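Local coordinates for vesicular integral-membrane protein VIP36 (Canis lupus familiaris, PDB 2DUR) that acts as a calcium-dependent lectin of the early secretory pathway that binds high-mannose glycans and helps transport and sort glycoproteins carrying them, at residues P98-K103 / F112-P117; G84-Y89 / G206-T211. All coordinates share one frame; numbering follows the deposited sequence.

Contact 1: P98-K103 / F112-P117; sequences PVFGSK and FLDTYP. With CA (calcium ion), chain E.
Phe100 points the rim of its ring at the carboxylate of Asp114, a calcium ligand, so that an aromatic edge abuts a metal-binding carboxylate of this L-type lectin domain. The approach starts from a type I' turn, Val99 to Ser102, in which Phe100 takes a left-handed backbone conformation and its side chain is directed toward strand 109-114. Asp114 CG lies near the plane of the Phe100 ring, 3.9 Å from Phe100 CZ, and the carboxylate plane is turned 74° from the ring. Beside it, Phe100 CE2 touches Phe112 CD1 at 3.5 Å; these two rings meet obliquely, with planes 36° apart. Val99 extends the apolar patch by setting CG1 3.5 Å from Phe112 CE1, while Tyr140 meets both phenylalanine rings. With CG anti to its backbone N (chi1 -174°), the Asp114 carboxylate chelates calcium through both oxygens, OD1 and OD2. Tyr116 O and two waters also bind the ion, and Asn118 and Asp145 complete the site. An Asx turn ties the strand end to the following loop: Tyr116 N donates to Asp114 OD2 over 3.2 Å, approaching that oxygen from its anti side and outside the carboxylate plane.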
loop_
_atom_site.group_PDB
_atom_site.type_symbol
_atom_site.label_atom_id
_atom_site.label_comp_id
_atom_site.label_asym_id
_atom_site.label_seq_id
_atom_site.Cartn_x
_atom_site.Cartn_y
_atom_site.Cartn_z
ATOM N N PRO A 98 14.584 0.874 3.215
ATOM C CA PRO A 98 14.469 -0.427 3.858
ATOM C C PRO A 98 13.035 -0.868 4.172
ATOM O O PRO A 98 12.824 -1.980 4.670
ATOM C CB PRO A 98 15.237 -0.209 5.169
ATOM C CG PRO A 98 14.951 1.254 5.516
ATOM C CD PRO A 98 14.943 1.949 4.167
ATOM N N VAL A 99 12.064 0.014 3.934
ATOM C CA VAL A 99 10.682 -0.298 4.293
ATOM C C VAL A 99 9.970 -0.878 3.058
ATOM O O VAL A 99 9.409 -0.141 2.248
ATOM C CB VAL A 99 9.925 0.904 4.877
ATOM C CG1 VAL A 99 8.611 0.420 5.442
ATOM C CG2 VAL A 99 10.733 1.562 6.007
ATOM N N PHE A 100 10.064 -2.194 2.918
ATOM C CA PHE A 100 9.595 -2.870 1.692
ATOM C C PHE A 100 9.980 -2.101 0.437
ATOM O O PHE A 100 9.175 -1.956 -0.493
ATOM C CB PHE A 100 8.076 -3.091 1.784
ATOM C CG PHE A 100 7.678 -3.834 3.010
ATOM C CD1 PHE A 100 7.800 -5.221 3.079
ATOM C CD2 PHE A 100 7.255 -3.141 4.156
ATOM C CE1 PHE A 100 7.463 -5.929 4.230
ATOM C CE2 PHE A 100 6.923 -3.840 5.315
ATOM C CZ PHE A 100 7.014 -5.227 5.371
ATOM N N GLY A 101 11.225 -1.646 0.376
ATOM C CA GLY A 101 11.714 -0.987 -0.823
ATOM C C GLY A 101 11.682 0.513 -0.856
ATOM O O GLY A 101 12.310 1.094 -1.738
ATOM N N SER A 102 10.990 1.168 0.099
ATOM C CA SER A 102 10.838 2.614 0.118
ATOM C C SER A 102 11.400 3.234 1.429
ATOM O O SER A 102 11.755 2.502 2.363
ATOM C CB SER A 102 9.349 2.966 -0.016
ATOM O OG SER A 102 9.132 4.357 -0.181
ATOM N N LYS A 103 11.449 4.557 1.479
ATOM C CA LYS A 103 12.120 5.277 2.582
ATOM C C LYS A 103 11.445 5.060 3.923
ATOM O O LYS A 103 10.221 4.905 4.015
ATOM C CB LYS A 103 12.232 6.789 2.286
ATOM C CG LYS A 103 10.939 7.560 2.398
ATOM C CD LYS A 103 11.038 9.057 1.995
ATOM C CE LYS A 103 11.992 9.846 2.891
ATOM N NZ LYS A 103 11.537 10.047 4.292
ATOM N N PHE A 112 1.189 -2.257 5.051
ATOM C CA PHE A 112 2.223 -3.266 4.814
ATOM C C PHE A 112 1.587 -4.628 4.665
ATOM O O PHE A 112 0.769 -5.006 5.491
ATOM C CB PHE A 112 3.155 -3.343 6.027
ATOM C CG PHE A 112 3.836 -2.053 6.368
ATOM C CD1 PHE A 112 4.482 -1.297 5.389
ATOM C CD2 PHE A 112 3.805 -1.588 7.679
ATOM C CE1 PHE A 112 5.142 -0.100 5.722
ATOM C CE2 PHE A 112 4.487 -0.430 8.033
ATOM C CZ PHE A 112 5.125 0.327 7.054
ATOM N N LEU A 113 2.033 -5.394 3.668
ATOM C CA LEU A 113 1.614 -6.793 3.487
ATOM C C LEU A 113 2.909 -7.588 3.708
ATOM O O LEU A 113 3.711 -7.773 2.780
ATOM C CB LEU A 113 1.077 -6.993 2.065
ATOM C CG LEU A 113 -0.303 -6.400 1.765
ATOM C CD1 LEU A 113 -0.189 -4.916 1.565
ATOM C CD2 LEU A 113 -0.867 -7.040 0.499
ATOM N N ASP A 114 3.131 -7.985 4.957
ATOM C CA ASP A 114 4.418 -8.547 5.407
ATOM C C ASP A 114 4.306 -10.072 5.400
ATOM O O ASP A 114 3.453 -10.620 6.082
ATOM C CB ASP A 114 4.697 -8.013 6.832
ATOM C CG ASP A 114 6.074 -8.402 7.370
ATOM O OD1 ASP A 114 6.514 -7.820 8.403
ATOM O OD2 ASP A 114 6.727 -9.278 6.765
ATOM N N THR A 115 5.173 -10.756 4.644
ATOM C CA THR A 115 5.073 -12.195 4.478
ATOM C C THR A 115 6.090 -13.007 5.282
ATOM O O THR A 115 6.064 -14.227 5.253
ATOM C CB THR A 115 5.270 -12.595 3.009
ATOM O OG1 THR A 115 6.565 -12.165 2.598
ATOM C CG2 THR A 115 4.213 -11.952 2.077
ATOM N N TYR A 116 7.001 -12.338 5.989
ATOM C CA TYR A 116 8.061 -13.046 6.706
ATOM C C TYR A 116 8.180 -12.565 8.157
ATOM O O TYR A 116 8.425 -11.381 8.362
ATOM C CB TYR A 116 9.403 -12.840 5.991
ATOM C CG TYR A 116 10.536 -13.506 6.710
ATOM C CD1 TYR A 116 10.580 -14.898 6.841
ATOM C CD2 TYR A 116 11.566 -12.746 7.280
ATOM C CE1 TYR A 116 11.621 -15.509 7.519
ATOM C CE2 TYR A 116 12.618 -13.361 7.959
ATOM C CZ TYR A 116 12.619 -14.746 8.082
ATOM O OH TYR A 116 13.648 -15.371 8.759
ATOM N N PRO A 117 8.019 -13.471 9.153
ATOM C CA PRO A 117 8.176 -13.009 10.545
ATOM C C PRO A 117 9.639 -12.833 10.933
ATOM O O PRO A 117 10.328 -13.816 11.236
ATOM C CB PRO A 117 7.513 -14.116 11.383
ATOM C CG PRO A 117 7.548 -15.349 10.506
ATOM C CD PRO A 117 7.655 -14.902 9.072
HETATM CA CA CA E . 8.709 -9.031 8.261
HETATM O O HOH W 1 9.475 -9.080 5.946
HETATM O O HOH W 2 9.430 -6.715 8.547
#

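Contact 2: G84-Y89 / G206-T211; sequences GIALWY and GASAGT
The indole of Trp88 meets Ser208 and Gly206 at its edge, with Ser208 OG and the carbonyl carbon of Gly206 both lying in the ring plane. Beyond the two strands, the ring of Trp54 meets the indole at a shallow tilt, Phe106 packs edge-to-face with it, and Val99 and Ser102 touch it from the 98-103 loop. Trp88 NE1 donates to Ser208 OG over 2.8 Å in a nearly straight bond, 173° at the hydrogen. The serine hydroxyl stands between its backbone N and carbonyl carbon (chi1 65°), which brings it in front of the indole N-H and 3.8 Å from Ala86 CB.

The strands that carry these side chains pair antiparallel in the middle of the seven-stranded sheet of the lectin beta sandwich. Ala86 and Ser208 form a hydrogen-bonded pair, with Ala86 N to Ser208 O and Ser208 N to Ala86 O both 2.8 Å. Trp88 and Gly206 form another, Trp88 N reaching Gly206 O at 2.9 Å. The bond from Gly210 N to Gly84 O is weak.

Ile85, Leu87, Ala207 and Ala209 project from the other face. Leu87 CD2 rests 3.8 Å from Ala207 CB, and His218 of the second sheet touches Ile85 and Ala209. Ser208 OG also donates to the carbonyl O of Phe100 over 2.7 Å; accepting from Trp88 and donating to the loop, this buried hydroxyl has both its roles satisfied and couples the strand pair to the 98-103 turn.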
loop_
_atom_site.group_PDB
_atom_site.type_symbol
_atom_site.label_atom_id
_atom_site.label_comp_id
_atom_site.label_asym_id
_atom_site.label_seq_id
_atom_site.Cartn_x
_atom_site.Cartn_y
_atom_site.Cartn_z
ATOM N N GLY A 84 7.685 -8.795 1.328
ATOM C CA GLY A 84 6.334 -8.235 1.228
ATOM C C GLY A 84 6.204 -6.974 0.398
ATOM O O GLY A 84 7.155 -6.501 -0.227
ATOM N N ILE A 85 4.997 -6.422 0.415
ATOM C CA ILE A 85 4.631 -5.232 -0.330
ATOM C C ILE A 85 4.236 -4.134 0.648
ATOM O O ILE A 85 3.632 -4.437 1.683
ATOM C CB ILE A 85 3.401 -5.539 -1.275
ATOM C CG1 ILE A 85 3.841 -6.444 -2.437
ATOM C CG2 ILE A 85 2.738 -4.240 -1.773
ATOM C CD1 ILE A 85 2.642 -6.984 -3.275
ATOM N N ALA A 86 4.533 -2.882 0.295
ATOM C CA ALA A 86 3.956 -1.701 0.996
ATOM C C ALA A 86 3.174 -0.864 -0.001
ATOM O O ALA A 86 3.601 -0.691 -1.140
ATOM C CB ALA A 86 5.053 -0.845 1.628
ATOM N N LEU A 87 2.011 -0.379 0.430
ATOM C CA LEU A 87 1.213 0.585 -0.311
ATOM C C LEU A 87 1.326 1.895 0.426
ATOM O O LEU A 87 1.259 1.901 1.646
ATOM C CB LEU A 87 -0.256 0.146 -0.321
ATOM C CG LEU A 87 -0.458 -1.244 -0.910
ATOM C CD1 LEU A 87 -1.920 -1.666 -0.780
ATOM C CD2 LEU A 87 -0.001 -1.288 -2.382
ATOM N N TRP A 88 1.465 2.990 -0.320
ATOM C CA TRP A 88 1.804 4.265 0.243
ATOM C C TRP A 88 0.831 5.348 -0.142
ATOM O O TRP A 88 0.365 5.411 -1.291
ATOM C CB TRP A 88 3.191 4.687 -0.263
ATOM C CG TRP A 88 4.259 3.721 0.079
ATOM C CD1 TRP A 88 4.816 2.785 -0.745
ATOM C CD2 TRP A 88 4.910 3.586 1.346
ATOM N NE1 TRP A 88 5.777 2.059 -0.064
ATOM C CE2 TRP A 88 5.884 2.560 1.209
ATOM C CE3 TRP A 88 4.788 4.260 2.589
ATOM C CZ2 TRP A 88 6.705 2.155 2.272
ATOM C CZ3 TRP A 88 5.644 3.877 3.647
ATOM C CH2 TRP A 88 6.595 2.846 3.481
ATOM N N TYR A 89 0.570 6.226 0.815
ATOM C CA TYR A 89 -0.022 7.534 0.536
ATOM C C TYR A 89 0.817 8.530 1.332
ATOM O O TYR A 89 0.634 8.706 2.545
ATOM C CB TYR A 89 -1.500 7.536 0.935
ATOM C CG TYR A 89 -2.162 8.878 0.789
ATOM C CD1 TYR A 89 -2.534 9.350 -0.466
ATOM C CD2 TYR A 89 -2.410 9.685 1.910
ATOM C CE1 TYR A 89 -3.140 10.596 -0.616
ATOM C CE2 TYR A 89 -3.031 10.953 1.777
ATOM C CZ TYR A 89 -3.403 11.384 0.508
ATOM O OH TYR A 89 -4.012 12.622 0.370
ATOM N N GLY A 206 1.643 5.267 -3.994
ATOM C CA GLY A 206 2.787 4.453 -4.454
ATOM C C GLY A 206 2.663 3.016 -3.989
ATOM O O GLY A 206 1.830 2.685 -3.137
ATOM N N ALA A 207 3.488 2.134 -4.560
ATOM C CA ALA A 207 3.549 0.753 -4.081
ATOM C C ALA A 207 5.010 0.350 -4.207
ATOM O O ALA A 207 5.703 0.801 -5.124
ATOM C CB ALA A 207 2.655 -0.205 -4.914
ATOM N N SER A 208 5.460 -0.486 -3.280
ATOM C CA SER A 208 6.828 -0.968 -3.319
ATOM C C SER A 208 6.930 -2.367 -2.750
ATOM O O SER A 208 6.018 -2.889 -2.093
ATOM C CB SER A 208 7.761 0.013 -2.575
ATOM O OG SER A 208 7.433 0.047 -1.189
ATOM N N ALA A 209 8.055 -3.011 -3.033
ATOM C CA ALA A 209 8.304 -4.310 -2.445
ATOM C C ALA A 209 9.782 -4.508 -2.265
ATOM O O ALA A 209 10.585 -3.862 -2.932
ATOM C CB ALA A 209 7.736 -5.438 -3.329
ATOM N N GLY A 210 10.119 -5.399 -1.344
ATOM C CA GLY A 210 11.524 -5.701 -1.102
ATOM C C GLY A 210 11.712 -7.193 -0.903
ATOM O O GLY A 210 10.806 -7.897 -0.452
ATOM N N THR A 211 12.917 -7.656 -1.261
ATOM C CA THR A 211 13.399 -9.016 -0.964
ATOM C C THR A 211 14.780 -8.832 -0.322
ATOM O O THR A 211 15.467 -7.854 -0.625
ATOM C CB THR A 211 13.534 -9.887 -2.261
ATOM O OG1 THR A 211 14.427 -9.260 -3.178
ATOM C CG2 THR A 211 12.161 -10.029 -2.937
#

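Overall arrangement
Contacts 1 and 2 lie side by side, their centres about 7 Å apart, and both reach one sheet, in which strands 84-90 and 109-114 are neighbours. Leu113 N reaches Ile85 O at 2.7 Å, a probable hydrogen bond continuing the sheet from contact 2 into contact 1. On the face that carries Trp88 and Ala86, the 98-103 turn packs against the strand pair: Val99 O lies 3.5 Å from Trp88 CZ2, and Phe100 CD1 is 3.6 Å from Gly84 C. Both contacts run to the glycan-binding end. Asp114 and Tyr116 bind calcium there, while bound mannose touches Tyr116 from contact 1 and Thr211 from contact 2.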